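PDB 2WAW: MOBA relate protein from Mycobacterium sp., which is of unknown function but carries a MobA-like NTP transferase domain of the GT-A clan, which suggests nucleotidyl transfer from an NTP. Local coordinates for residues Arg5-Val10 against Pro94-Ile99; Thr21-Leu26 against Leu180-Trp185; Phe46-Val51 against Thr90-Thr95; Cys129-Gly134 against Ile172-Asp177. All coordinates share one frame; numbering follows the deposited sequence.

Contact 1 (Arg5-Val10 against Pro94-Ile99); sequences RVTGVV and PTAEGI
The backbone oxygen of Arg5 accepts the N-H of Glu97 at 2.7 Å, a nearly straight bond (166°) whose donor is tilted from the carbonyl plane. Ala96 CA lies 3.4 Å from the same Arg5 O, adding a CA-H...O contact. The bond joins two segments of the chain; farther on they run parallel, Thr7 paired with Ile99. There the link is looser: Thr7 N reaches Gly98 O only weakly, at 3.3 Å, while Ile99 CA makes a CA-H...O contact of 3.1 Å with Thr7 O. At the outer end, the extended Arg5 chain passes Glu97, Arg5 CD standing 3.4 Å from Glu97 OE2. The carboxylate oxygen meets the guanidinium at its edge, but Arg5 NH1 and Glu97 OE2 form just a long salt bridge of 3.9 Å. On the inner side there is one apolar pair: Ile99 CG2, anti to its own carbonyl carbon, touches Val9 CG2 at 4.0 Å. Separately, the methyl of Ala96 sits against Thr7 OG1, a hydroxyl bonded to Gln48. Strand 6-12 lies between strand 98-103 and strand 48-53 in the sheet, with Phe146 and Leu149 of helix 146-150 packing on Ile99.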
loop_
_atom_site.group_PDB
_atom_site.type_symbol
_atom_site.label_atom_id
_atom_site.label_comp_id
_atom_site.label_asym_id
_atom_site.label_seq_id
_atom_site.Cartn_x
_atom_site.Cartn_y
_atom_site.Cartn_z
ATOM N N ARG A 5 -9.512 0.953 14.959
ATOM C CA ARG A 5 -8.387 0.128 15.443
ATOM C C ARG A 5 -7.584 -0.477 14.276
ATOM O O ARG A 5 -7.074 -1.600 14.341
ATOM C CB ARG A 5 -8.850 -0.926 16.438
ATOM C CG ARG A 5 -9.618 -0.314 17.586
ATOM C CD ARG A 5 -9.894 -1.267 18.717
ATOM N NE ARG A 5 -10.479 -0.520 19.830
ATOM C CZ ARG A 5 -11.070 -1.058 20.893
ATOM N NH1 ARG A 5 -11.176 -2.377 21.018
ATOM N NH2 ARG A 5 -11.566 -0.262 21.831
ATOM N N VAL A 6 -7.483 0.300 13.207
ATOM C CA VAL A 6 -6.702 -0.095 12.030
ATOM C C VAL A 6 -5.717 1.028 11.645
ATOM O O VAL A 6 -6.095 2.201 11.562
ATOM C CB VAL A 6 -7.612 -0.452 10.805
ATOM C CG1 VAL A 6 -6.739 -0.852 9.623
ATOM C CG2 VAL A 6 -8.563 -1.591 11.148
ATOM N N THR A 7 -4.472 0.637 11.369
ATOM C CA THR A 7 -3.481 1.541 10.791
ATOM C C THR A 7 -3.301 1.196 9.325
ATOM O O THR A 7 -3.106 0.033 8.995
ATOM C CB THR A 7 -2.134 1.415 11.523
ATOM O OG1 THR A 7 -2.267 1.990 12.828
ATOM C CG2 THR A 7 -1.037 2.164 10.762
ATOM N N GLY A 8 -3.389 2.199 8.459
ATOM C CA GLY A 8 -3.053 2.019 7.044
ATOM C C GLY A 8 -1.576 2.260 6.819
ATOM O O GLY A 8 -0.995 3.146 7.433
ATOM N N VAL A 9 -0.964 1.469 5.934
ATOM C CA VAL A 9 0.452 1.614 5.628
ATOM C C VAL A 9 0.569 1.631 4.101
ATOM O O VAL A 9 0.265 0.640 3.436
ATOM C CB VAL A 9 1.300 0.431 6.191
ATOM C CG1 VAL A 9 2.809 0.589 5.809
ATOM C CG2 VAL A 9 1.136 0.287 7.729
ATOM N N VAL A 10 0.988 2.765 3.563
ATOM C CA VAL A 10 1.218 2.909 2.137
ATOM C C VAL A 10 2.718 2.783 1.901
ATOM O O VAL A 10 3.506 3.642 2.347
ATOM C CB VAL A 10 0.715 4.266 1.636
ATOM C CG1 VAL A 10 1.059 4.461 0.154
ATOM C CG2 VAL A 10 -0.784 4.394 1.812
ATOM N N PRO A 94 -0.047 1.253 19.164
ATOM C CA PRO A 94 -0.411 0.028 19.893
ATOM C C PRO A 94 -1.895 -0.348 19.872
ATOM O O PRO A 94 -2.233 -1.531 19.991
ATOM C CB PRO A 94 0.046 0.318 21.330
ATOM C CG PRO A 94 1.102 1.369 21.195
ATOM C CD PRO A 94 0.740 2.188 20.006
ATOM N N THR A 95 -2.771 0.635 19.690
ATOM C CA THR A 95 -4.198 0.342 19.603
ATOM C C THR A 95 -4.617 -0.359 18.310
ATOM O O THR A 95 -5.720 -0.883 18.235
ATOM C CB THR A 95 -5.090 1.593 19.832
ATOM O OG1 THR A 95 -4.827 2.560 18.806
ATOM C CG2 THR A 95 -4.821 2.186 21.218
ATOM N N ALA A 96 -3.755 -0.373 17.291
ATOM C CA ALA A 96 -4.149 -0.990 16.027
ATOM C C ALA A 96 -4.204 -2.512 16.220
ATOM O O ALA A 96 -3.275 -3.110 16.759
ATOM C CB ALA A 96 -3.149 -0.627 14.902
ATOM N N GLU A 97 -5.295 -3.121 15.764
ATOM C CA GLU A 97 -5.461 -4.583 15.814
ATOM C C GLU A 97 -4.791 -5.249 14.601
ATOM O O GLU A 97 -4.537 -6.449 14.588
ATOM C CB GLU A 97 -6.956 -4.962 15.836
ATOM C CG GLU A 97 -7.651 -4.709 17.177
ATOM C CD GLU A 97 -9.175 -4.844 17.108
ATOM O OE1 GLU A 97 -9.727 -5.211 16.041
ATOM O OE2 GLU A 97 -9.820 -4.585 18.148
ATOM N N GLY A 98 -4.528 -4.451 13.580
ATOM C CA GLY A 98 -3.806 -4.918 12.405
ATOM C C GLY A 98 -3.526 -3.736 11.510
ATOM O O GLY A 98 -3.885 -2.584 11.837
ATOM N N ILE A 99 -2.881 -4.013 10.382
ATOM C CA ILE A 99 -2.629 -2.982 9.402
ATOM C C ILE A 99 -3.246 -3.376 8.093
ATOM O O ILE A 99 -3.459 -4.558 7.842
ATOM C CB ILE A 99 -1.118 -2.719 9.180
ATOM C CG1 ILE A 99 -0.394 -3.993 8.653
ATOM C CG2 ILE A 99 -0.498 -2.109 10.461
ATOM C CD1 ILE A 99 1.108 -3.794 8.349
#

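Contact 2 (Thr21-Leu26 against Leu180-Trp185); sequences TPKQLL and LDVDTW
Lys23 NZ donates to the carbonyl oxygen of Val182 at 2.7 Å, the approach lying nearly along the C=O axis (164°). CG of Lys23 sits between the backbone N and the carbonyl carbon (chi1 69°), the chain runs extended beyond it, and Lys23 CD passes 3.3 Å from Val182 O. This is the close part of the contact, and it is buried. Beside it Leu26 CD1 stands 4.3 Å from Val182 CG1, and Val182 is also packed by Tyr188 and Leu191 of helix 185-197 and by Leu33 of helix 33-42. The outer side is more exposed. Trp185 brings the six-membered part of its indole to Leu26, whose CD2 is still 3.7 Å from Trp185 CZ3, but Thr21 CG2 meets the ring edge only loosely, 4.2 Å from Trp185 CZ3. The indole N-H bonds Glu189. Two backbone oxygens, of Val182 and Tyr15, accept from the Lys23 amine, while the carboxylates of Asp183 and Asp105 stand farther off, the latter in a long, weak ion pair. Lys23 lies in the loop after the first strand, as does the lysine of the glycine-rich signature of MobA-like nucleotidyltransferases, and a lysine held in this way probably borders the nucleotide site.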
loop_
_atom_site.group_PDB
_atom_site.type_symbol
_atom_site.label_atom_id
_atom_site.label_comp_id
_atom_site.label_asym_id
_atom_site.label_seq_id
_atom_site.Cartn_x
_atom_site.Cartn_y
_atom_site.Cartn_z
ATOM N N THR A 21 12.930 7.780 -13.026
ATOM C CA THR A 21 12.488 8.985 -12.341
ATOM C C THR A 21 11.610 8.508 -11.185
ATOM O O THR A 21 11.079 7.403 -11.270
ATOM C CB THR A 21 11.674 9.891 -13.297
ATOM O OG1 THR A 21 11.493 11.182 -12.709
ATOM C CG2 THR A 21 10.310 9.274 -13.634
ATOM N N PRO A 22 11.482 9.302 -10.099
ATOM C CA PRO A 22 10.656 8.799 -8.983
ATOM C C PRO A 22 9.186 8.613 -9.394
ATOM O O PRO A 22 8.511 9.587 -9.737
ATOM C CB PRO A 22 10.815 9.891 -7.911
ATOM C CG PRO A 22 12.124 10.611 -8.273
ATOM C CD PRO A 22 12.057 10.628 -9.787
ATOM N N LYS A 23 8.695 7.375 -9.394
ATOM C CA LYS A 23 7.324 7.139 -9.857
ATOM C C LYS A 23 6.279 7.849 -8.982
ATOM O O LYS A 23 5.199 8.186 -9.459
ATOM C CB LYS A 23 7.015 5.641 -9.971
ATOM C CG LYS A 23 6.927 4.894 -8.648
ATOM C CD LYS A 23 6.888 3.397 -8.994
ATOM C CE LYS A 23 6.884 2.524 -7.796
ATOM N NZ LYS A 23 6.822 1.107 -8.239
ATOM N N GLN A 24 6.628 8.071 -7.715
ATOM C CA GLN A 24 5.746 8.728 -6.742
ATOM C C GLN A 24 5.292 10.099 -7.266
ATOM O O GLN A 24 4.183 10.550 -6.968
ATOM C CB GLN A 24 6.479 8.894 -5.380
ATOM C CG GLN A 24 6.898 7.570 -4.675
ATOM C CD GLN A 24 8.178 6.916 -5.228
ATOM O OE1 GLN A 24 8.525 5.766 -4.867
ATOM N NE2 GLN A 24 8.878 7.627 -6.106
ATOM N N LEU A 25 6.147 10.724 -8.048
ATOM C CA LEU A 25 5.928 12.076 -8.531
ATOM C C LEU A 25 5.375 12.190 -9.947
ATOM O O LEU A 25 5.127 13.246 -10.387
ATOM C CB LEU A 25 7.209 12.920 -8.369
ATOM C CG LEU A 25 7.760 13.003 -6.956
ATOM C CD1 LEU A 25 9.069 13.581 -6.918
ATOM C CD2 LEU A 25 6.839 13.751 -6.035
ATOM N N LEU A 26 5.175 11.086 -10.612
ATOM C CA LEU A 26 4.580 11.111 -11.960
ATOM C C LEU A 26 3.203 11.789 -11.977
ATOM O O LEU A 26 2.340 11.495 -11.138
ATOM C CB LEU A 26 4.454 9.697 -12.485
ATOM C CG LEU A 26 5.767 8.952 -12.705
ATOM C CD1 LEU A 26 5.481 7.450 -12.861
ATOM C CD2 LEU A 26 6.546 9.509 -13.905
ATOM N N LEU A 180 -4.272 -1.423 -11.157
ATOM C CA LEU A 180 -3.022 -1.260 -11.870
ATOM C C LEU A 180 -1.982 -0.720 -10.909
ATOM O O LEU A 180 -2.317 0.035 -9.992
ATOM C CB LEU A 180 -3.185 -0.281 -13.028
ATOM C CG LEU A 180 -4.135 -0.674 -14.172
ATOM C CD1 LEU A 180 -4.070 0.390 -15.259
ATOM C CD2 LEU A 180 -3.781 -2.041 -14.738
ATOM N N ASP A 181 -0.736 -1.136 -11.118
ATOM C CA ASP A 181 0.402 -0.526 -10.434
ATOM C C ASP A 181 1.447 -0.110 -11.466
ATOM O O ASP A 181 1.221 -0.250 -12.670
ATOM C CB ASP A 181 0.980 -1.440 -9.343
ATOM C CG ASP A 181 1.270 -2.849 -9.837
ATOM O OD1 ASP A 181 1.620 -3.025 -11.029
ATOM O OD2 ASP A 181 1.156 -3.785 -9.016
ATOM N N VAL A 182 2.581 0.417 -11.009
ATOM C CA VAL A 182 3.540 1.015 -11.934
ATOM C C VAL A 182 4.966 0.506 -11.664
ATOM O O VAL A 182 5.600 0.911 -10.674
ATOM C CB VAL A 182 3.479 2.578 -11.859
ATOM C CG1 VAL A 182 4.526 3.216 -12.795
ATOM C CG2 VAL A 182 2.073 3.064 -12.228
ATOM N N ASP A 183 5.435 -0.400 -12.530
ATOM C CA ASP A 183 6.814 -0.911 -12.516
ATOM C C ASP A 183 7.643 -0.263 -13.616
ATOM O O ASP A 183 8.858 -0.069 -13.471
ATOM C CB ASP A 183 6.860 -2.430 -12.789
ATOM C CG ASP A 183 6.299 -3.272 -11.661
ATOM O OD1 ASP A 183 6.300 -2.830 -10.493
ATOM O OD2 ASP A 183 5.856 -4.411 -11.957
ATOM N N THR A 184 6.997 -0.005 -14.751
ATOM C CA THR A 184 7.709 0.385 -15.960
ATOM C C THR A 184 7.022 1.613 -16.549
ATOM O O THR A 184 5.898 1.946 -16.157
ATOM C CB THR A 184 7.634 -0.720 -17.034
ATOM O OG1 THR A 184 6.256 -0.974 -17.347
ATOM C CG2 THR A 184 8.297 -2.023 -16.556
ATOM N N TRP A 185 7.682 2.282 -17.494
ATOM C CA TRP A 185 7.061 3.441 -18.138
ATOM C C TRP A 185 5.765 3.039 -18.832
ATOM O O TRP A 185 4.755 3.757 -18.769
ATOM C CB TRP A 185 8.006 4.138 -19.130
ATOM C CG TRP A 185 7.432 5.464 -19.505
ATOM C CD1 TRP A 185 6.650 5.733 -20.587
ATOM C CD2 TRP A 185 7.512 6.680 -18.750
ATOM N NE1 TRP A 185 6.261 7.058 -20.573
ATOM C CE2 TRP A 185 6.769 7.658 -19.452
ATOM C CE3 TRP A 185 8.157 7.046 -17.549
ATOM C CZ2 TRP A 185 6.649 8.985 -19.001
ATOM C CZ3 TRP A 185 8.035 8.365 -17.100
ATOM C CH2 TRP A 185 7.281 9.313 -17.827
#

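Contact 3 (Phe46-Val51 against Thr90-Thr95)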
loop_
_atom_site.group_PDB
_atom_site.type_symbol
_atom_site.label_atom_id
_atom_site.label_comp_id
_atom_site.label_asym_id
_atom_site.label_seq_id
_atom_site.Cartn_x
_atom_site.Cartn_y
_atom_site.Cartn_z
ATOM N N PHE A 46 -9.142 4.374 8.578
ATOM C CA PHE A 46 -7.940 4.179 9.373
ATOM C C PHE A 46 -7.912 5.174 10.513
ATOM O O PHE A 46 -8.357 6.316 10.358
ATOM C CB PHE A 46 -6.676 4.438 8.543
ATOM C CG PHE A 46 -6.546 3.573 7.302
ATOM C CD1 PHE A 46 -6.862 2.208 7.335
ATOM C CD2 PHE A 46 -6.082 4.125 6.103
ATOM C CE1 PHE A 46 -6.706 1.404 6.192
ATOM C CE2 PHE A 46 -5.924 3.346 4.948
ATOM C CZ PHE A 46 -6.232 1.966 4.983
ATOM N N ASP A 47 -7.327 4.761 11.631
ATOM C CA ASP A 47 -7.050 5.669 12.743
ATOM C C ASP A 47 -5.703 6.365 12.577
ATOM O O ASP A 47 -5.451 7.422 13.180
ATOM C CB ASP A 47 -7.004 4.904 14.060
ATOM C CG ASP A 47 -8.351 4.327 14.473
ATOM O OD1 ASP A 47 -9.402 4.720 13.927
ATOM O OD2 ASP A 47 -8.331 3.468 15.378
ATOM N N GLN A 48 -4.831 5.759 11.772
ATOM C CA GLN A 48 -3.480 6.239 11.562
ATOM C C GLN A 48 -3.116 5.874 10.133
ATOM O O GLN A 48 -3.507 4.802 9.666
ATOM C CB GLN A 48 -2.521 5.538 12.536
ATOM C CG GLN A 48 -1.032 5.787 12.268
ATOM C CD GLN A 48 -0.128 4.985 13.168
ATOM O OE1 GLN A 48 -0.451 3.850 13.565
ATOM N NE2 GLN A 48 1.033 5.548 13.468
ATOM N N LEU A 49 -2.362 6.732 9.475
ATOM C CA LEU A 49 -1.846 6.443 8.166
ATOM C C LEU A 49 -0.354 6.720 8.078
ATOM O O LEU A 49 0.055 7.792 8.245
ATOM C CB LEU A 49 -2.600 7.235 7.104
ATOM C CG LEU A 49 -2.258 7.065 5.632
ATOM C CD1 LEU A 49 -2.386 5.625 5.215
ATOM C CD2 LEU A 49 -3.193 7.914 4.818
ATOM N N ILE A 50 0.396 5.681 7.763
ATOM C CA ILE A 50 1.841 5.718 7.615
ATOM C C ILE A 50 2.226 5.611 6.137
ATOM O O ILE A 50 1.672 4.853 5.430
ATOM C CB ILE A 50 2.499 4.522 8.315
ATOM C CG1 ILE A 50 2.286 4.582 9.829
ATOM C CG2 ILE A 50 3.962 4.409 7.957
ATOM C CD1 ILE A 50 2.669 3.364 10.510
ATOM N N VAL A 51 3.139 6.445 5.720
ATOM C CA VAL A 51 3.671 6.359 4.358
ATOM C C VAL A 51 5.175 6.197 4.438
ATOM O O VAL A 51 5.856 6.949 5.157
ATOM C CB VAL A 51 3.356 7.632 3.545
ATOM C CG1 VAL A 51 3.733 7.448 2.044
ATOM C CG2 VAL A 51 1.898 8.036 3.723
ATOM N N THR A 90 7.388 -0.326 13.390
ATOM C CA THR A 90 7.810 0.265 14.664
ATOM C C THR A 90 6.970 1.506 15.046
ATOM O O THR A 90 6.879 1.879 16.227
ATOM C CB THR A 90 9.324 0.567 14.661
ATOM O OG1 THR A 90 9.610 1.678 13.806
ATOM C CG2 THR A 90 10.098 -0.647 14.182
ATOM N N TRP A 91 6.343 2.109 14.037
ATOM C CA TRP A 91 5.513 3.314 14.167
ATOM C C TRP A 91 4.022 3.049 14.362
ATOM O O TRP A 91 3.263 3.979 14.643
ATOM C CB TRP A 91 5.637 4.167 12.911
ATOM C CG TRP A 91 6.884 4.955 12.774
ATOM C CD1 TRP A 91 8.148 4.473 12.571
ATOM C CD2 TRP A 91 6.983 6.383 12.752
ATOM N NE1 TRP A 91 9.038 5.521 12.464
ATOM C CE2 TRP A 91 8.349 6.704 12.565
ATOM C CE3 TRP A 91 6.052 7.425 12.884
ATOM C CZ2 TRP A 91 8.810 8.030 12.514
ATOM C CZ3 TRP A 91 6.510 8.745 12.832
ATOM C CH2 TRP A 91 7.879 9.032 12.647
ATOM N N VAL A 92 3.596 1.801 14.181
ATOM C CA VAL A 92 2.176 1.452 14.292
ATOM C C VAL A 92 1.673 1.682 15.718
ATOM O O VAL A 92 2.309 1.231 16.675
ATOM C CB VAL A 92 1.935 -0.008 13.867
ATOM C CG1 VAL A 92 0.480 -0.408 14.069
ATOM C CG2 VAL A 92 2.311 -0.187 12.384
ATOM N N ASP A 93 0.590 2.399 15.842
ATOM C CA ASP A 93 -0.091 2.681 17.140
ATOM C C ASP A 93 -0.360 1.331 17.884
ATOM O O ASP A 93 -0.894 0.470 17.329
ATOM C CB ASP A 93 -1.383 3.501 16.892
ATOM C CG ASP A 93 -1.968 4.154 18.166
ATOM O OD1 ASP A 93 -2.168 3.469 19.178
ATOM O OD2 ASP A 93 -2.288 5.368 18.132
ATOM N N PRO A 94 -0.047 1.253 19.164
ATOM C CA PRO A 94 -0.411 0.028 19.893
ATOM C C PRO A 94 -1.895 -0.348 19.872
ATOM O O PRO A 94 -2.233 -1.531 19.991
ATOM C CB PRO A 94 0.046 0.318 21.330
ATOM C CG PRO A 94 1.102 1.369 21.195
ATOM C CD PRO A 94 0.740 2.188 20.006
ATOM N N THR A 95 -2.771 0.635 19.690
ATOM C CA THR A 95 -4.198 0.342 19.603
ATOM C C THR A 95 -4.617 -0.359 18.310
ATOM O O THR A 95 -5.720 -0.883 18.235
ATOM C CB THR A 95 -5.090 1.593 19.832
ATOM O OG1 THR A 95 -4.827 2.560 18.806
ATOM C CG2 THR A 95 -4.821 2.186 21.218
HETATM O O HOH W 1 -5.987 2.208 16.358
HETATM O O HOH W 2 -4.198 5.789 15.915
#
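Two hydrogen bonds join the Gln48 amide to the backbone on either side of Val92. Asp93 N donates to Gln48 OE1 at 2.9 Å (169°), and Gln48 NE2 donates to Trp91 O at 3.0 Å, with that oxygen close to the amide plane while the donor stands above the Trp91 carbonyl plane. An extended side chain, CG anti to the backbone N (chi1 171°), brings the amide across to the loop. Both amide atoms have further partners, Thr7 OG1 at OE1 and Asp70 OD2 at NE2, which fix its rotation. The apolar contacts centre on Ile50 CD1: Trp91 CB lies 3.9 Å away and Val92 CG2 4.0 Å, the latter side chain crossing that of Ile50 at about a right angle. Water makes the third kind of link, one molecule donating to Asp47 OD2 at 2.8 Å and also bonding Thr95 OG1. Within the loop, in one of two Asp93 conformers and so less certainly, Thr95 N donates to Asp93 OD1 at 2.9 Å, forming an Asx turn. Such a loop belongs to a Rossmann-like alpha/beta sheet: it ends the crossover from strand 70-73 through helix 84-90 to strand 98-103, and passes beside Gln48 and Ile50 of strand 48-53 on the way.

Contact 4 (Cys129-Gly134 against Ile172-Asp177); sequences CEYANG and IRVDAD
A parallel strand pair at one margin of the mixed sheet brings Cys129 beside Ile172 and Glu130 beside Arg173. Glu130 makes both regular bonds of the pair: its N donates to Ile172 O at 2.8 Å, and its O receives Val174 N at 2.9 Å. Arg173, whose chain bends at chi2 (88°), lays the edge of its guanidinium against Glu130 O, NH1 and Val174 N reaching that oxygen from opposite faces of the carbonyl plane. This second grip is doubtful, because the side chain has two conformers and NH1 also comes implausibly close to Val174 O. The Glu130 carboxylate forms a salt bridge with Arg171. Strand 169-173 is outermost here, so strand 126-131 is enclosed between it and the antiparallel strand 134-142; a type I turn from Tyr131 to Gly134 makes the hairpin to the latter. Past the strand ends the backbones remain joined, Ala132 N donating almost straight to Ala176 O at 2.8 Å. Tyr131 and Val174 point the same way side by side, with CE1 3.6 Å from Val174 CG1. Ala176 O lies at the edge of the Tyr131 ring, near its plane and 3.2 Å from Tyr131 CB, while the phenol oxygen bonds His137 O. The other methyl, Val174 CG2, touches Cys129 SG at 3.9 Å. At the exposed turn, Asn133 crosses Asp177 at about a right angle, with OD1 3.4 Å from Asp177 CB, and the same OD1 accepts the backbone N-H of Val178.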
loop_
_atom_site.group_PDB
_atom_site.type_symbol
_atom_site.label_atom_id
_atom_site.label_comp_id
_atom_site.label_asym_id
_atom_site.label_seq_id
_atom_site.Cartn_x
_atom_site.Cartn_y
_atom_site.Cartn_z
ATOM N N CYS A 129 -7.639 -9.090 -0.848
ATOM C CA CYS A 129 -8.723 -8.860 -1.797
ATOM C C CYS A 129 -8.639 -9.843 -2.951
ATOM O O CYS A 129 -7.568 -10.068 -3.526
ATOM C CB CYS A 129 -8.690 -7.431 -2.309
ATOM S SG CYS A 129 -9.156 -6.228 -1.009
ATOM N N GLU A 130 -9.775 -10.433 -3.279
ATOM C CA GLU A 130 -9.873 -11.330 -4.404
ATOM C C GLU A 130 -10.685 -10.652 -5.485
ATOM O O GLU A 130 -11.905 -10.514 -5.376
ATOM C CB GLU A 130 -10.507 -12.660 -3.996
ATOM C CG GLU A 130 -10.564 -13.645 -5.146
ATOM C CD GLU A 130 -11.002 -15.020 -4.707
ATOM O OE1 GLU A 130 -12.008 -15.129 -3.975
ATOM O OE2 GLU A 130 -10.340 -15.992 -5.106
ATOM N N TYR A 131 -9.982 -10.206 -6.517
ATOM C CA TYR A 131 -10.591 -9.526 -7.647
ATOM C C TYR A 131 -11.013 -10.550 -8.698
ATOM O O TYR A 131 -10.752 -11.755 -8.562
ATOM C CB TYR A 131 -9.567 -8.558 -8.222
ATOM C CG TYR A 131 -9.153 -7.469 -7.249
ATOM C CD1 TYR A 131 -9.888 -6.286 -7.167
ATOM C CD2 TYR A 131 -8.042 -7.617 -6.441
ATOM C CE1 TYR A 131 -9.531 -5.272 -6.304
ATOM C CE2 TYR A 131 -7.666 -6.606 -5.557
ATOM C CZ TYR A 131 -8.420 -5.431 -5.497
ATOM O OH TYR A 131 -8.099 -4.397 -4.658
ATOM N N ALA A 132 -11.683 -10.075 -9.745
ATOM C CA ALA A 132 -12.168 -10.939 -10.811
ATOM C C ALA A 132 -11.035 -11.713 -11.520
ATOM O O ALA A 132 -11.253 -12.829 -12.004
ATOM C CB ALA A 132 -12.953 -10.114 -11.800
ATOM N N ASN A 133 -9.835 -11.125 -11.564
ATOM C CA ASN A 133 -8.690 -11.710 -12.269
ATOM C C ASN A 133 -7.490 -12.002 -11.371
ATOM O O ASN A 133 -6.351 -12.071 -11.844
ATOM C CB ASN A 133 -8.262 -10.809 -13.439
ATOM C CG ASN A 133 -7.816 -9.423 -12.993
ATOM O OD1 ASN A 133 -8.202 -8.935 -11.927
ATOM N ND2 ASN A 133 -7.002 -8.776 -13.822
ATOM N N GLY A 134 -7.755 -12.173 -10.079
ATOM C CA GLY A 134 -6.735 -12.609 -9.130
ATOM C C GLY A 134 -6.732 -11.881 -7.803
ATOM O O GLY A 134 -7.498 -10.940 -7.601
ATOM N N ILE A 172 -11.341 -11.831 0.411
ATOM C CA ILE A 172 -12.495 -10.939 0.411
ATOM C C ILE A 172 -12.764 -10.522 -1.031
ATOM O O ILE A 172 -11.933 -9.851 -1.651
ATOM C CB ILE A 172 -12.246 -9.673 1.273
ATOM C CG1 ILE A 172 -11.742 -10.029 2.695
ATOM C CG2 ILE A 172 -13.505 -8.812 1.314
ATOM C CD1 ILE A 172 -12.630 -10.986 3.458
ATOM N N ARG A 173 -13.918 -10.909 -1.557
ATOM C CA ARG A 173 -14.259 -10.644 -2.952
ATOM C C ARG A 173 -14.482 -9.151 -3.206
ATOM O O ARG A 173 -15.174 -8.476 -2.431
ATOM C CB ARG A 173 -15.508 -11.438 -3.347
ATOM C CG ARG A 173 -15.975 -11.226 -4.784
ATOM C CD ARG A 173 -15.314 -12.184 -5.768
ATOM N NE ARG A 173 -15.737 -11.916 -7.144
ATOM C CZ ARG A 173 -15.087 -11.119 -7.990
ATOM N NH1 ARG A 173 -13.969 -10.520 -7.610
ATOM N NH2 ARG A 173 -15.550 -10.929 -9.219
ATOM N N VAL A 174 -13.889 -8.647 -4.291
ATOM C CA VAL A 174 -14.087 -7.276 -4.773
ATOM C C VAL A 174 -14.537 -7.379 -6.241
ATOM O O VAL A 174 -13.913 -8.078 -7.038
ATOM C CB VAL A 174 -12.781 -6.443 -4.659
ATOM C CG1 VAL A 174 -12.984 -5.011 -5.199
ATOM C CG2 VAL A 174 -12.316 -6.399 -3.210
ATOM N N ASP A 175 -15.628 -6.698 -6.591
ATOM C CA ASP A 175 -16.210 -6.787 -7.935
ATOM C C ASP A 175 -15.497 -5.791 -8.849
ATOM O O ASP A 175 -16.073 -4.767 -9.267
ATOM C CB ASP A 175 -17.718 -6.509 -7.878
ATOM C CG ASP A 175 -18.449 -6.874 -9.173
ATOM O OD1 ASP A 175 -17.882 -7.585 -10.031
ATOM O OD2 ASP A 175 -19.609 -6.444 -9.318
ATOM N N ALA A 176 -14.237 -6.104 -9.139
ATOM C CA ALA A 176 -13.357 -5.289 -9.976
ATOM C C ALA A 176 -12.178 -6.160 -10.383
ATOM O O ALA A 176 -12.011 -7.260 -9.845
ATOM C CB ALA A 176 -12.867 -4.066 -9.179
ATOM N N ASP A 177 -11.357 -5.675 -11.316
ATOM C CA ASP A 177 -10.048 -6.280 -11.599
ATOM C C ASP A 177 -8.976 -5.764 -10.635
ATOM O O ASP A 177 -9.141 -4.702 -10.037
ATOM C CB ASP A 177 -9.608 -5.993 -13.035
ATOM C CG ASP A 177 -10.428 -6.762 -14.063
ATOM O OD1 ASP A 177 -11.106 -7.742 -13.686
ATOM O OD2 ASP A 177 -10.374 -6.391 -15.255
#

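Overall arrangement
Contacts 1 and 3 form one region: their centres lie about 5 Å apart, they share Pro94 and Thr95, and side-chain contacts between them tie neighbouring strands 6-12 and 48-53 to the loop before strand 98-103. Contact 4 belongs to the same mixed sheet but lies toward its other margin, its centre about 23 Å from that of contact 1, and it follows contacts 1 and 3 along the chain. Contact 2 joins loops on the opposite side of the chain's centre from contacts 1 and 3, with centres about 25 Å or more away. Only two residues separate its second segment from contact 4, so the chain runs from the sheet edge back to the loop that follows strand 6-12, just before the C-terminal helix 185-197.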